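Local coordinates for protein transcriptional regulator (Pseudomonas aeruginosa, PDB 3E7Q) that probably binds cis-regulatory DNA and probably represses transcription, as a TetR-family regulator, at residues R128-D131 with H132-E136; D111-L114 with A115-A119; G152-A155 with D156-A159; G34-V37 with R38-C41; E64-L67 with A68-R72. One frame throughout, in Å; residues are numbered along the deposited sequence.

Interaction 1 (R128-D131 with H132-E136)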
loop_
_atom_site.group_PDB
_atom_site.type_symbol
_atom_site.label_atom_id
_atom_site.label_comp_id
_atom_site.label_asym_id
_atom_site.label_seq_id
_atom_site.Cartn_x
_atom_site.Cartn_y
_atom_site.Cartn_z
ATOM N N ARG B 128 1.777 -12.229 12.147
ATOM C CA ARG B 128 2.231 -13.507 11.709
ATOM C C ARG B 128 1.426 -14.006 10.490
ATOM O O ARG B 128 1.971 -14.742 9.664
ATOM C CB ARG B 128 2.187 -14.525 12.840
ATOM C CG ARG B 128 3.025 -14.191 14.084
ATOM C CD ARG B 128 3.106 -15.431 15.055
ATOM N NE ARG B 128 1.791 -15.916 15.551
ATOM C CZ ARG B 128 1.173 -15.568 16.705
ATOM N NH1 ARG B 128 1.693 -14.679 17.567
ATOM N NH2 ARG B 128 -0.027 -16.102 17.004
ATOM N N VAL B 129 0.146 -13.627 10.385
ATOM C CA VAL B 129 -0.612 -13.919 9.173
ATOM C C VAL B 129 0.048 -13.175 8.008
ATOM O O VAL B 129 0.316 -13.781 6.989
ATOM C CB VAL B 129 -2.117 -13.571 9.258
ATOM C CG1 VAL B 129 -2.783 -13.778 7.850
ATOM C CG2 VAL B 129 -2.771 -14.403 10.309
ATOM N N HIS B 130 0.381 -11.903 8.173
ATOM C CA HIS B 130 1.070 -11.176 7.146
ATOM C C HIS B 130 2.383 -11.821 6.680
ATOM O O HIS B 130 2.621 -11.989 5.501
ATOM C CB HIS B 130 1.380 -9.726 7.532
ATOM C CG HIS B 130 2.234 -9.037 6.498
ATOM N ND1 HIS B 130 1.720 -8.589 5.299
ATOM C CD2 HIS B 130 3.580 -8.860 6.422
ATOM C CE1 HIS B 130 2.701 -8.093 4.562
ATOM N NE2 HIS B 130 3.846 -8.251 5.219
ATOM N N ASP B 131 3.232 -12.158 7.624
ATOM C CA ASP B 131 4.555 -12.674 7.296
ATOM C C ASP B 131 4.437 -13.968 6.525
ATOM O O ASP B 131 5.134 -14.156 5.498
ATOM C CB ASP B 131 5.401 -12.865 8.555
ATOM C CG ASP B 131 5.707 -11.573 9.239
ATOM O OD1 ASP B 131 5.589 -10.519 8.595
ATOM O OD2 ASP B 131 6.045 -11.596 10.439
ATOM N N HIS B 132 3.535 -14.824 6.987
ATOM C CA HIS B 132 3.357 -16.104 6.382
ATOM C C HIS B 132 2.833 -16.009 4.943
ATOM O O HIS B 132 3.306 -16.732 4.049
ATOM C CB HIS B 132 2.398 -16.965 7.222
ATOM C CG HIS B 132 1.962 -18.227 6.531
ATOM N ND1 HIS B 132 2.757 -19.353 6.468
ATOM C CD2 HIS B 132 0.818 -18.537 5.865
ATOM C CE1 HIS B 132 2.135 -20.293 5.779
ATOM N NE2 HIS B 132 0.958 -19.824 5.403
ATOM N N SER B 133 1.840 -15.148 4.735
ATOM C CA SER B 133 1.166 -15.108 3.476
ATOM C C SER B 133 1.981 -14.351 2.462
ATOM O O SER B 133 1.934 -14.663 1.278
ATOM C CB SER B 133 -0.223 -14.472 3.585
ATOM O OG SER B 133 -0.172 -13.067 3.713
ATOM N N TYR B 134 2.648 -13.289 2.909
ATOM C CA TYR B 134 3.601 -12.616 2.047
ATOM C C TYR B 134 4.763 -13.596 1.665
ATOM O O TYR B 134 5.209 -13.629 0.534
ATOM C CB TYR B 134 4.088 -11.313 2.737
ATOM C CG TYR B 134 5.121 -10.463 1.962
ATOM C CD1 TYR B 134 4.840 -9.907 0.708
ATOM C CD2 TYR B 134 6.389 -10.222 2.521
ATOM C CE1 TYR B 134 5.810 -9.157 0.017
ATOM C CE2 TYR B 134 7.340 -9.496 1.872
ATOM C CZ TYR B 134 7.059 -8.955 0.619
ATOM O OH TYR B 134 8.064 -8.200 0.033
ATOM N N GLY B 135 5.227 -14.390 2.612
ATOM C CA GLY B 135 6.182 -15.469 2.345
ATOM C C GLY B 135 5.761 -16.448 1.239
ATOM O O GLY B 135 6.557 -16.825 0.381
ATOM N N GLU B 136 4.493 -16.804 1.228
ATOM C CA GLU B 136 3.959 -17.759 0.275
ATOM C C GLU B 136 3.774 -17.112 -1.096
ATOM O O GLU B 136 3.999 -17.746 -2.097
ATOM C CB GLU B 136 2.635 -18.329 0.775
ATOM C CG GLU B 136 2.791 -19.149 2.020
ATOM C CD GLU B 136 3.787 -20.328 1.903
ATOM O OE1 GLU B 136 3.854 -20.995 0.828
ATOM O OE2 GLU B 136 4.521 -20.580 2.905
#
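Two turns of helix 124-152, in the BetI-type C-terminal region, place H130 and Y134 one turn apart on the face that meets the second subunit. The two chains run out together. Both have CG anti to the backbone N, with chi1 174° for H130 and 180° for Y134, which sends both rings outward from the helix, toward the second subunit. Their planes are nearly parallel, 14° apart. The rings are offset, with little of one over the other, and their centroids are 5.5 Å apart. Over one face of the imidazole lies the Y134 methylene. Y134 CB sits toward the rim of that face, in a CH-pi contact 4.2 Å from the H130 ring centroid. The polar ends of the imidazole are held from outside. H130 ND1 probably hydrogen-bonds to Y66 OH, and H130 NE2 hydrogen-bonds to OE2 of E176 of the second subunit. Two partners on its two nitrogens restrict the ring's rotation, and a carboxylate partner would probably favour a protonated imidazole. The backbone keeps the regular i to i+4 helical bonds. Y134 N donates to H130 O at 2.9 Å, and G135 N reaches D131 O at 2.9 Å.

Interaction 2 (D111-L114 with A115-A119)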
loop_
_atom_site.group_PDB
_atom_site.type_symbol
_atom_site.label_atom_id
_atom_site.label_comp_id
_atom_site.label_asym_id
_atom_site.label_seq_id
_atom_site.Cartn_x
_atom_site.Cartn_y
_atom_site.Cartn_z
ATOM N N ASP B 111 -10.483 -1.572 1.461
ATOM C CA ASP B 111 -10.718 -1.176 2.835
ATOM C C ASP B 111 -10.333 -2.264 3.841
ATOM O O ASP B 111 -9.854 -1.955 4.949
ATOM C CB ASP B 111 -12.207 -0.808 3.058
ATOM C CG ASP B 111 -12.894 -0.182 1.803
ATOM O OD1 ASP B 111 -13.442 0.959 1.973
ATOM O OD2 ASP B 111 -12.909 -0.836 0.702
ATOM N N ALA B 112 -10.570 -3.522 3.451
ATOM C CA ALA B 112 -10.274 -4.679 4.287
ATOM C C ALA B 112 -8.760 -4.855 4.454
ATOM O O ALA B 112 -8.274 -4.965 5.558
ATOM C CB ALA B 112 -10.892 -5.940 3.704
ATOM N N TRP B 113 -8.029 -4.826 3.355
ATOM C CA TRP B 113 -6.557 -4.879 3.408
ATOM C C TRP B 113 -5.942 -3.738 4.201
ATOM O O TRP B 113 -4.998 -3.947 4.979
ATOM C CB TRP B 113 -5.975 -4.884 2.001
ATOM C CG TRP B 113 -6.233 -6.103 1.354
ATOM C CD1 TRP B 113 -7.360 -6.426 0.613
ATOM C CD2 TRP B 113 -5.411 -7.271 1.388
ATOM N NE1 TRP B 113 -7.260 -7.715 0.170
ATOM C CE2 TRP B 113 -6.083 -8.266 0.621
ATOM C CE3 TRP B 113 -4.170 -7.573 1.981
ATOM C CZ2 TRP B 113 -5.549 -9.553 0.412
ATOM C CZ3 TRP B 113 -3.630 -8.853 1.788
ATOM C CH2 TRP B 113 -4.323 -9.832 1.009
ATOM N N LEU B 114 -6.505 -2.543 4.046
ATOM C CA LEU B 114 -6.019 -1.406 4.770
ATOM C C LEU B 114 -6.161 -1.594 6.308
ATOM O O LEU B 114 -5.276 -1.276 7.081
ATOM C CB LEU B 114 -6.697 -0.151 4.267
ATOM C CG LEU B 114 -6.345 0.389 2.876
ATOM C CD1 LEU B 114 -7.252 1.585 2.658
ATOM C CD2 LEU B 114 -4.934 0.815 2.771
ATOM N N ALA B 115 -7.263 -2.204 6.705
ATOM C CA ALA B 115 -7.547 -2.508 8.088
ATOM C C ALA B 115 -6.609 -3.623 8.609
ATOM O O ALA B 115 -6.121 -3.522 9.743
ATOM C CB ALA B 115 -9.056 -2.886 8.266
ATOM N N PHE B 116 -6.356 -4.662 7.802
ATOM C CA PHE B 116 -5.391 -5.735 8.184
ATOM C C PHE B 116 -3.960 -5.221 8.396
ATOM O O PHE B 116 -3.258 -5.558 9.353
ATOM C CB PHE B 116 -5.326 -6.817 7.100
ATOM C CG PHE B 116 -6.636 -7.569 6.836
ATOM C CD1 PHE B 116 -7.485 -7.940 7.853
ATOM C CD2 PHE B 116 -6.937 -7.970 5.545
ATOM C CE1 PHE B 116 -8.637 -8.656 7.606
ATOM C CE2 PHE B 116 -8.081 -8.673 5.276
ATOM C CZ PHE B 116 -8.953 -9.017 6.343
ATOM N N TRP B 117 -3.514 -4.419 7.455
ATOM C CA TRP B 117 -2.211 -3.835 7.506
ATOM C C TRP B 117 -2.004 -2.908 8.687
ATOM O O TRP B 117 -0.895 -2.755 9.152
ATOM C CB TRP B 117 -2.009 -3.079 6.227
ATOM C CG TRP B 117 -1.840 -3.928 5.064
ATOM C CD1 TRP B 117 -1.440 -5.229 5.054
ATOM C CD2 TRP B 117 -2.011 -3.551 3.699
ATOM N NE1 TRP B 117 -1.340 -5.663 3.781
ATOM C CE2 TRP B 117 -1.641 -4.654 2.923
ATOM C CE3 TRP B 117 -2.392 -2.372 3.059
ATOM C CZ2 TRP B 117 -1.705 -4.646 1.525
ATOM C CZ3 TRP B 117 -2.459 -2.347 1.707
ATOM C CH2 TRP B 117 -2.099 -3.475 0.936
ATOM N N GLY B 118 -3.063 -2.254 9.166
ATOM C CA GLY B 118 -2.946 -1.420 10.358
ATOM C C GLY B 118 -2.854 -2.261 11.617
ATOM O O GLY B 118 -2.210 -1.865 12.572
ATOM N N ALA B 119 -3.516 -3.408 11.625
ATOM C CA ALA B 119 -3.447 -4.343 12.725
ATOM C C ALA B 119 -2.096 -5.105 12.777
ATOM O O ALA B 119 -1.808 -5.715 13.789
ATOM C CB ALA B 119 -4.590 -5.298 12.637
#
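The indole of W117 lies against W113 in the apolar centre of this two-turn piece of helix. W113 CB stands almost squarely over the six-membered ring of W117, 4.2 Å from its centroid and 6° off the normal, a CH-pi contact. The two indoles meet obliquely, with planes at 56°. W113 CE3 approaches W117 CZ2 to 3.9 Å, and W117 NE1 lies at the edge of the W113 ring, in its plane. L114 comes in at another border of W117: its CD2 is 4.1 Å from W117 CE3, near the ring plane. W117 CG is anti to its own carbonyl carbon (chi1 -71°), which folds the indole back over the preceding turn. F116 does the same one residue earlier, and its CE2 is 4.2 Å from A112 CB. Further out are the backbone carbonyls. W113 O lies over a face of the W117 indole, and A112 O over a face of the F116 ring. Each oxygen also takes a helical bond: W117 N to W113 O is 2.9 Å and close to straight, while F116 N to A112 O is 3.0 Å. Beyond the segments, F116 stacks on Y66, W113 meets W174 edge-to-face, and W117 packs on L175 of the second subunit. This is an aromatic face of a largely buried helix in the all-helical core of a TetR-family regulatory domain, beside the dimer partner.

Interaction 3 (G152-A155 with D156-A159)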
loop_
_atom_site.group_PDB
_atom_site.type_symbol
_atom_site.label_atom_id
_atom_site.label_comp_id
_atom_site.label_asym_id
_atom_site.label_seq_id
_atom_site.Cartn_x
_atom_site.Cartn_y
_atom_site.Cartn_z
ATOM N N GLY B 152 17.253 -18.741 -19.107
ATOM C CA GLY B 152 18.176 -17.642 -19.460
ATOM C C GLY B 152 19.674 -17.688 -19.694
ATOM O O GLY B 152 20.184 -16.753 -20.298
ATOM N N GLY B 153 20.491 -18.615 -19.250
ATOM C CA GLY B 153 20.542 -19.232 -18.014
ATOM C C GLY B 153 21.477 -18.272 -17.272
ATOM O O GLY B 153 22.667 -18.190 -17.553
ATOM N N TRP B 154 20.886 -17.551 -16.321
ATOM C CA TRP B 154 21.548 -16.507 -15.545
ATOM C C TRP B 154 22.375 -17.141 -14.444
ATOM O O TRP B 154 21.893 -17.961 -13.685
ATOM C CB TRP B 154 20.488 -15.558 -15.008
ATOM C CG TRP B 154 19.562 -15.029 -16.142
ATOM C CD1 TRP B 154 19.857 -14.951 -17.454
ATOM C CD2 TRP B 154 18.268 -14.448 -15.996
ATOM N NE1 TRP B 154 18.826 -14.391 -18.161
ATOM C CE2 TRP B 154 17.819 -14.095 -17.288
ATOM C CE3 TRP B 154 17.424 -14.211 -14.901
ATOM C CZ2 TRP B 154 16.576 -13.535 -17.510
ATOM C CZ3 TRP B 154 16.176 -13.634 -15.132
ATOM C CH2 TRP B 154 15.770 -13.305 -16.413
ATOM N N ALA B 155 23.646 -16.773 -14.397
ATOM C CA ALA B 155 24.645 -17.401 -13.523
ATOM C C ALA B 155 24.333 -17.295 -12.014
ATOM O O ALA B 155 24.220 -18.345 -11.312
ATOM C CB ALA B 155 26.086 -16.821 -13.844
ATOM N N ASP B 156 24.239 -16.101 -11.462
ATOM C CA ASP B 156 23.775 -16.056 -10.042
ATOM C C ASP B 156 22.756 -14.988 -9.834
ATOM O O ASP B 156 23.058 -13.851 -9.526
ATOM C CB ASP B 156 24.853 -15.854 -9.009
ATOM C CG ASP B 156 25.843 -14.838 -9.420
ATOM O OD1 ASP B 156 26.583 -15.128 -10.399
ATOM O OD2 ASP B 156 25.914 -13.789 -8.731
ATOM N N PHE B 157 21.536 -15.427 -10.011
ATOM C CA PHE B 157 20.424 -14.609 -9.971
ATOM C C PHE B 157 19.913 -14.775 -8.553
ATOM O O PHE B 157 19.763 -15.891 -8.078
ATOM C CB PHE B 157 19.412 -15.125 -10.989
ATOM C CG PHE B 157 18.210 -14.269 -11.087
ATOM C CD1 PHE B 157 18.345 -12.896 -11.317
ATOM C CD2 PHE B 157 16.964 -14.789 -10.882
ATOM C CE1 PHE B 157 17.236 -12.090 -11.400
ATOM C CE2 PHE B 157 15.874 -13.982 -11.007
ATOM C CZ PHE B 157 16.029 -12.644 -11.268
ATOM N N ASP B 158 19.637 -13.651 -7.903
ATOM C CA ASP B 158 18.992 -13.645 -6.595
ATOM C C ASP B 158 17.534 -13.465 -6.925
ATOM O O ASP B 158 17.028 -12.340 -7.011
ATOM C CB ASP B 158 19.594 -12.549 -5.723
ATOM C CG ASP B 158 19.005 -12.483 -4.311
ATOM O OD1 ASP B 158 18.031 -13.158 -3.948
ATOM O OD2 ASP B 158 19.537 -11.663 -3.556
ATOM N N ALA B 159 16.899 -14.624 -7.164
ATOM C CA ALA B 159 15.494 -14.762 -7.415
ATOM C C ALA B 159 14.667 -14.320 -6.223
ATOM O O ALA B 159 13.572 -13.840 -6.416
ATOM C CB ALA B 159 15.134 -16.251 -7.892
#
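W154 and F157 make an edge-to-face aromatic pair in the loop that joins helix 124-152 to helix 159-179, far out on the C-terminal helical domain. A155 and D156 form the bend between them. The indole presents the edge of its six-membered ring to the phenyl face. W154 CE3 lies over the centre of the F157 ring, 3.8 Å above its plane. The planes stand at 73°, with centroids 5.1 Å apart. W154 CZ3 extends the same edge toward the far end of the phenyl, 4.0 Å from F157 CZ. The two side chains leave the chain in a common direction, and W154 CB is 4.2 Å from F157 CB. A chi1 of -177° swings the F157 ring opposite its own amide nitrogen, which carries it out alongside the indole and turns its face to it. On the exposed bend, the D156 carboxylate turns back over the preceding peptide, with D156 OD1 3.5 Å from A155 C and 3.9 Å from A155 CB. Other elements close round the aromatic pair. H205 stacks on W154, L200 of helix 186-204 touches both rings, and A149 of helix 124-152 does so too. The loop thus bridges the ends of these helices with a small aromatic cluster. D158, just before helix 159-179, is its N-cap, and D158 OD1 accepts from L161 N.

Interaction 4 (G34-V37 with R38-C41)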
loop_
_atom_site.group_PDB
_atom_site.type_symbol
_atom_site.label_atom_id
_atom_site.label_comp_id
_atom_site.label_asym_id
_atom_site.label_seq_id
_atom_site.Cartn_x
_atom_site.Cartn_y
_atom_site.Cartn_z
ATOM N N GLY B 34 -11.889 0.543 15.467
ATOM C CA GLY B 34 -13.281 0.688 15.878
ATOM C C GLY B 34 -14.135 -0.576 15.903
ATOM O O GLY B 34 -15.211 -0.563 16.486
ATOM N N ALA B 35 -13.683 -1.646 15.232
ATOM C CA ALA B 35 -14.425 -2.919 15.206
ATOM C C ALA B 35 -14.442 -3.537 16.593
ATOM O O ALA B 35 -13.567 -3.252 17.390
ATOM C CB ALA B 35 -13.811 -3.913 14.164
ATOM N N SER B 36 -15.458 -4.353 16.894
ATOM C CA SER B 36 -15.480 -5.153 18.110
ATOM C C SER B 36 -16.323 -6.345 17.786
ATOM O O SER B 36 -16.989 -6.325 16.779
ATOM C CB SER B 36 -16.132 -4.364 19.241
ATOM O OG SER B 36 -17.437 -3.950 18.862
ATOM N N VAL B 37 -16.320 -7.366 18.634
ATOM C CA VAL B 37 -17.126 -8.545 18.396
ATOM C C VAL B 37 -18.630 -8.210 18.345
ATOM O O VAL B 37 -19.363 -8.824 17.554
ATOM C CB VAL B 37 -16.888 -9.665 19.451
ATOM C CG1 VAL B 37 -15.411 -10.000 19.580
ATOM C CG2 VAL B 37 -17.396 -9.253 20.756
ATOM N N ARG B 38 -19.076 -7.259 19.185
ATOM C CA ARG B 38 -20.438 -6.714 19.135
ATOM C C ARG B 38 -20.754 -6.097 17.755
ATOM O O ARG B 38 -21.733 -6.472 17.118
ATOM C CB ARG B 38 -20.702 -5.692 20.295
ATOM C CG ARG B 38 -21.033 -6.317 21.726
ATOM C CD ARG B 38 -21.971 -5.489 22.698
ATOM N NE ARG B 38 -23.229 -6.245 22.978
ATOM C CZ ARG B 38 -24.463 -5.931 22.545
ATOM N NH1 ARG B 38 -24.686 -4.809 21.861
ATOM N NH2 ARG B 38 -25.503 -6.733 22.818
ATOM N N LYS B 39 -19.917 -5.184 17.275
ATOM C CA LYS B 39 -20.103 -4.612 15.948
ATOM C C LYS B 39 -19.982 -5.621 14.773
ATOM O O LYS B 39 -20.537 -5.372 13.675
ATOM C CB LYS B 39 -19.168 -3.426 15.737
ATOM C CG LYS B 39 -19.500 -2.215 16.599
ATOM C CD LYS B 39 -18.383 -1.170 16.460
ATOM C CE LYS B 39 -18.800 0.223 16.967
ATOM N NZ LYS B 39 -17.656 1.231 16.921
ATOM N N ILE B 40 -19.295 -6.752 15.016
ATOM C CA ILE B 40 -19.177 -7.849 14.046
ATOM C C ILE B 40 -20.512 -8.578 13.976
ATOM O O ILE B 40 -21.055 -8.808 12.892
ATOM C CB ILE B 40 -17.991 -8.843 14.396
ATOM C CG1 ILE B 40 -16.634 -8.197 14.055
ATOM C CG2 ILE B 40 -18.110 -10.153 13.635
ATOM C CD1 ILE B 40 -15.436 -8.843 14.722
ATOM N N CYS B 41 -21.040 -8.915 15.148
ATOM C CA CYS B 41 -22.396 -9.503 15.273
ATOM C C CYS B 41 -23.492 -8.618 14.655
ATOM O O CYS B 41 -24.448 -9.135 14.068
ATOM C CB CYS B 41 -22.695 -9.829 16.751
ATOM S SG CYS B 41 -21.577 -11.156 17.347
#
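S36 and K39 meet at the start of helix 37-44, where the peptide groups are the flat parts that matter. In the plane of the S36 carbonyl lies I40 N, 2.9 Å from S36 O. The G34 carbonyl takes its donor at a tilt: K39 NZ stands 24° out of the plane, 3.1 Å from G34 O. S36 is the N-cap. Its OG sits between its own backbone N and carbonyl carbon (chi1 57°), and from there it accepts from K39 N at 3.2 Å. That bond is nearly straight, with 171° at the hydrogen. The lysine chain, extended beyond CG, runs back alongside the cap. K39 CG passes 3.5 Å from S36 OG, and K39 CD is 3.2 Å from G34 O. I40 folds its CG1 branch against the same turn, 3.3 Å from S36 O. The first full helical bond beyond it joins C41 N to V37 O at 2.9 Å. Outside the segments, V37 and I40 both pack on L61 of helix 58-82, and C41 touches V48 and I51 of helix 48-54. This is the opening of the predicted helix-turn-helix. The serine satisfies an amide N-H that the helix start would otherwise lack a carbonyl for. The lysine ammonium, bonded to G34 O, links the end of helix 12-34 to the first turn of helix 37-44.

Interaction 5 (E64-L67 with A68-R72)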
loop_
_atom_site.group_PDB
_atom_site.type_symbol
_atom_site.label_atom_id
_atom_site.label_comp_id
_atom_site.label_asym_id
_atom_site.label_seq_id
_atom_site.Cartn_x
_atom_site.Cartn_y
_atom_site.Cartn_z
ATOM N N GLU B 64 -8.702 -14.627 11.371
ATOM C CA GLU B 64 -9.434 -15.586 10.521
ATOM C C GLU B 64 -9.897 -14.999 9.178
ATOM O O GLU B 64 -9.778 -15.654 8.124
ATOM C CB GLU B 64 -10.658 -16.159 11.212
ATOM C CG GLU B 64 -10.500 -17.507 11.934
ATOM C CD GLU B 64 -9.953 -18.659 11.060
ATOM O OE1 GLU B 64 -10.753 -19.441 10.450
ATOM O OE2 GLU B 64 -8.710 -18.810 11.051
ATOM N N ALA B 65 -10.461 -13.795 9.207
ATOM C CA ALA B 65 -10.798 -13.075 7.960
ATOM C C ALA B 65 -9.567 -12.816 7.049
ATOM O O ALA B 65 -9.670 -12.948 5.817
ATOM C CB ALA B 65 -11.511 -11.784 8.246
ATOM N N TYR B 66 -8.453 -12.405 7.664
ATOM C CA TYR B 66 -7.199 -12.135 6.982
ATOM C C TYR B 66 -6.723 -13.409 6.294
ATOM O O TYR B 66 -6.405 -13.388 5.139
ATOM C CB TYR B 66 -6.123 -11.614 7.979
ATOM C CG TYR B 66 -4.851 -10.927 7.399
ATOM C CD1 TYR B 66 -4.665 -10.713 6.039
ATOM C CD2 TYR B 66 -3.886 -10.455 8.238
ATOM C CE1 TYR B 66 -3.537 -10.097 5.549
ATOM C CE2 TYR B 66 -2.762 -9.817 7.773
ATOM C CZ TYR B 66 -2.585 -9.629 6.432
ATOM O OH TYR B 66 -1.444 -9.006 5.969
ATOM N N LEU B 67 -6.746 -14.524 7.008
ATOM C CA LEU B 67 -6.371 -15.822 6.461
ATOM C C LEU B 67 -7.221 -16.313 5.302
ATOM O O LEU B 67 -6.695 -16.921 4.355
ATOM C CB LEU B 67 -6.376 -16.885 7.565
ATOM C CG LEU B 67 -5.025 -17.146 8.211
ATOM C CD1 LEU B 67 -5.148 -17.927 9.525
ATOM C CD2 LEU B 67 -4.044 -17.878 7.198
ATOM N N ALA B 68 -8.536 -16.124 5.424
ATOM C CA ALA B 68 -9.483 -16.424 4.370
ATOM C C ALA B 68 -9.165 -15.569 3.144
ATOM O O ALA B 68 -9.121 -16.084 2.061
ATOM C CB ALA B 68 -10.930 -16.189 4.831
ATOM N N VAL B 69 -8.917 -14.278 3.320
ATOM C CA VAL B 69 -8.812 -13.373 2.184
ATOM C C VAL B 69 -7.509 -13.697 1.395
ATOM O O VAL B 69 -7.553 -13.925 0.144
ATOM C CB VAL B 69 -8.899 -11.899 2.614
ATOM C CG1 VAL B 69 -8.366 -10.998 1.583
ATOM C CG2 VAL B 69 -10.329 -11.491 2.919
ATOM N N THR B 70 -6.388 -13.742 2.133
ATOM C CA THR B 70 -5.108 -14.166 1.581
ATOM C C THR B 70 -5.111 -15.556 0.973
ATOM O O THR B 70 -4.502 -15.756 -0.068
ATOM C CB THR B 70 -3.949 -14.059 2.616
ATOM O OG1 THR B 70 -4.249 -14.848 3.768
ATOM C CG2 THR B 70 -3.708 -12.574 3.007
ATOM N N GLY B 71 -5.792 -16.508 1.610
ATOM C CA GLY B 71 -5.952 -17.866 1.079
ATOM C C GLY B 71 -6.567 -17.884 -0.304
ATOM O O GLY B 71 -6.112 -18.616 -1.209
ATOM N N ARG B 72 -7.605 -17.068 -0.465
ATOM C CA ARG B 72 -8.361 -16.998 -1.687
ATOM C C ARG B 72 -7.542 -16.417 -2.814
ATOM O O ARG B 72 -7.550 -16.957 -3.921
ATOM C CB ARG B 72 -9.625 -16.140 -1.477
ATOM C CG ARG B 72 -10.312 -15.819 -2.759
ATOM C CD ARG B 72 -11.560 -15.016 -2.595
ATOM N NE ARG B 72 -11.967 -14.535 -3.914
ATOM C CZ ARG B 72 -11.416 -13.496 -4.574
ATOM N NH1 ARG B 72 -10.436 -12.795 -4.017
ATOM N NH2 ARG B 72 -11.857 -13.149 -5.804
#
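Y66 O accepts two bonds from T70, one turn further along helix 58-82. T70 N donates at 3.0 Å, and its hydrogen points almost straight at Y66 O. T70 OG1 donates to the same oxygen at 2.9 Å, tilted 28° from the carbonyl plane. The hydroxyl can do this because a chi1 of 58° tucks OG1 between the T70 backbone N and carbonyl carbon, within reach of the carbonyl four residues earlier. The same rotation sets the methyl beside the backbone N, where it meets the tyrosine ring. T70 CG2 comes obliquely against that ring, 3.6 Å from Y66 CE1. With chi1 at -164°, the Y66 ring projects out from the helix and passes the methyl. V69 places CG2 against the carbonyl one step earlier, 3.3 Å from A65 O. That oxygen takes the helical bond from V69 N at 2.9 Å. Further along, G71 N donates to L67 O at 2.9 Å. Outside the segments, A65 touches T23 and V69 touches L24, both of helix 12-34, and L67 packs on V129 of helix 124-152. V69 and T70 both touch W113 of helix 110-120. This piece of helix 58-82 is thus covered by three other helices. The buried T70 hydroxyl is satisfied within its own helix, while its methyl packs against Y66 and W113.

In the fold
Along the chain the order is interaction 4, 5, 2, 1 and 3. Interaction 4 opens the predicted helix-turn-helix, and interaction 5 follows on helix 58-82, with centres about 18 Å apart. Interactions 2 and 1 lie on the successive helices 110-120 and 124-152. Their centres are about 12 and 11 Å from that of interaction 5, and both touch it. They do not touch each other, but both reach the second subunit. V37 and I40 pack on L61 of helix 58-82, so this helix ties the predicted DNA-binding region to the core. Interaction 3 closes the series at the far end, about 49 Å from interaction 4 between centres and across the chain's centre from it.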